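Local coordinates for varicella-zoster virus protease (Human herpesvirus 3, PDB 1VZV), which is a serine protease, active as a dimer, that probably cleaves the assembly protein of the procapsid so that the capsid can mature, at residues Ala2-Ala6 against Phe63-Arg68. Numbering follows the deposited sequence.
Sequences ALYVA and FLGIVR
In the seven-stranded, mostly antiparallel beta-barrel of the herpesvirus protease fold (family S21), strand 3-8 pairs antiparallel with strand 61-67. Leu-3 faces Val-67 and Val-5 faces Gly-65 as hydrogen-bonded pairs, each closed by two backbone bonds; Val-67 N to Leu-3 O (2.9 Å) is nearly straight, at 174°. The non-hydrogen-bonded pair Tyr-4 with Ile-66 lies between them, and Ala-6 with Leu-64 follows beyond Val-5.

On the face carrying Leu-3, Val-5 and Val-67, the branched valines suit the extended backbone, and Val-5 CG2 meets Val-67 CG2 at 3.8 Å. Gly-65, lacking a side chain, lets the Phe-63 ring lie close by, with Val-5 O over one of its faces. Leu-3 continues this apolar layer onto Leu-99 and Val-102 of helix 96-105.

On the other face, Ala-6 is small enough to take Leu-64 CD1 against its CB, and Pro-149 and Ser-152 of helix 149-152 cover Leu-64. Tyr-4 and Ile-66 run side by side: with Ile-66 CG1 anti to the backbone N (chi1 -167°) and the chain extended, CD1 of Ile-66 ends 3.7 Å from CZ of Tyr-4.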
loop_
_atom_site.group_PDB
_atom_site.type_symbol
_atom_site.label_atom_id
_atom_site.label_comp_id
_atom_site.label_asym_id
_atom_site.label_seq_id
_atom_site.Cartn_x
_atom_site.Cartn_y
_atom_site.Cartn_z
ATOM N N ALA A 2 9.290 -13.153 19.013
ATOM C CA ALA A 2 9.535 -13.379 17.591
ATOM C C ALA A 2 8.324 -13.900 16.838
ATOM O O ALA A 2 7.281 -14.184 17.409
ATOM C CB ALA A 2 10.714 -14.335 17.395
ATOM N N LEU A 3 8.470 -13.978 15.531
ATOM C CA LEU A 3 7.430 -14.475 14.687
ATOM C C LEU A 3 8.091 -15.570 13.910
ATOM O O LEU A 3 9.277 -15.499 13.606
ATOM C CB LEU A 3 6.977 -13.403 13.715
ATOM C CG LEU A 3 5.956 -12.351 14.153
ATOM C CD1 LEU A 3 6.425 -11.663 15.442
ATOM C CD2 LEU A 3 5.742 -11.346 13.007
ATOM N N TYR A 4 7.342 -16.623 13.653
ATOM C CA TYR A 4 7.848 -17.721 12.877
ATOM C C TYR A 4 6.982 -17.679 11.667
ATOM O O TYR A 4 5.785 -17.411 11.770
ATOM C CB TYR A 4 7.664 -19.027 13.621
ATOM C CG TYR A 4 8.550 -19.079 14.809
ATOM C CD1 TYR A 4 8.192 -18.435 15.988
ATOM C CD2 TYR A 4 9.819 -19.642 14.718
ATOM C CE1 TYR A 4 9.068 -18.330 17.029
ATOM C CE2 TYR A 4 10.714 -19.541 15.769
ATOM C CZ TYR A 4 10.327 -18.878 16.916
ATOM O OH TYR A 4 11.218 -18.743 17.941
ATOM N N VAL A 5 7.613 -17.841 10.515
ATOM C CA VAL A 5 6.928 -17.841 9.238
ATOM C C VAL A 5 7.242 -19.200 8.630
ATOM O O VAL A 5 8.364 -19.692 8.787
ATOM C CB VAL A 5 7.516 -16.767 8.322
ATOM C CG1 VAL A 5 6.655 -16.582 7.109
ATOM C CG2 VAL A 5 7.672 -15.482 9.062
ATOM N N ALA A 6 6.257 -19.829 7.998
ATOM C CA ALA A 6 6.466 -21.122 7.358
ATOM C C ALA A 6 5.614 -21.175 6.091
ATOM O O ALA A 6 4.518 -20.624 6.060
ATOM C CB ALA A 6 6.100 -22.245 8.298
ATOM N N PHE A 63 9.611 -24.296 4.194
ATOM C CA PHE A 63 10.547 -23.669 5.114
ATOM C C PHE A 63 9.937 -23.095 6.341
ATOM O O PHE A 63 8.751 -22.836 6.400
ATOM C CB PHE A 63 11.327 -22.546 4.423
ATOM C CG PHE A 63 10.676 -21.162 4.517
ATOM C CD1 PHE A 63 9.485 -20.874 3.858
ATOM C CD2 PHE A 63 11.296 -20.140 5.214
ATOM C CE1 PHE A 63 8.939 -19.605 3.893
ATOM C CE2 PHE A 63 10.748 -18.877 5.247
ATOM C CZ PHE A 63 9.573 -18.611 4.587
ATOM N N LEU A 64 10.800 -22.798 7.289
ATOM C CA LEU A 64 10.401 -22.201 8.548
ATOM C C LEU A 64 11.461 -21.127 8.785
ATOM O O LEU A 64 12.627 -21.300 8.429
ATOM C CB LEU A 64 10.395 -23.268 9.653
ATOM C CG LEU A 64 9.982 -22.893 11.078
ATOM C CD1 LEU A 64 8.641 -22.211 11.094
ATOM C CD2 LEU A 64 9.920 -24.152 11.905
ATOM N N GLY A 65 11.067 -19.986 9.302
ATOM C CA GLY A 65 12.065 -18.975 9.508
ATOM C C GLY A 65 11.701 -18.161 10.711
ATOM O O GLY A 65 10.591 -18.281 11.248
ATOM N N ILE A 66 12.658 -17.373 11.174
ATOM C CA ILE A 66 12.404 -16.520 12.308
ATOM C C ILE A 66 12.557 -15.040 11.898
ATOM O O ILE A 66 13.445 -14.674 11.111
ATOM C CB ILE A 66 13.276 -16.924 13.536
ATOM C CG1 ILE A 66 12.778 -16.224 14.794
ATOM C CG2 ILE A 66 14.735 -16.604 13.314
ATOM C CD1 ILE A 66 13.297 -16.841 16.045
ATOM N N VAL A 67 11.570 -14.242 12.300
ATOM C CA VAL A 67 11.543 -12.812 12.039
ATOM C C VAL A 67 11.478 -12.175 13.431
ATOM O O VAL A 67 10.439 -12.131 14.090
ATOM C CB VAL A 67 10.341 -12.404 11.107
ATOM C CG1 VAL A 67 10.229 -10.885 10.967
ATOM C CG2 VAL A 67 10.520 -13.035 9.728
ATOM N N ARG A 68 12.651 -11.815 13.919
ATOM C CA ARG A 68 12.803 -11.196 15.217
ATOM C C ARG A 68 13.517 -9.862 14.967
ATOM O O ARG A 68 14.746 -9.808 14.933
ATOM C CB ARG A 68 13.642 -12.112 16.112
ATOM C CG ARG A 68 13.869 -11.621 17.537
ATOM C CD ARG A 68 14.832 -12.573 18.258
ATOM N NE ARG A 68 14.197 -13.830 18.640
ATOM C CZ ARG A 68 13.884 -14.146 19.899
ATOM N NH1 ARG A 68 14.253 -13.336 20.899
ATOM N NH2 ARG A 68 13.267 -15.308 20.172
#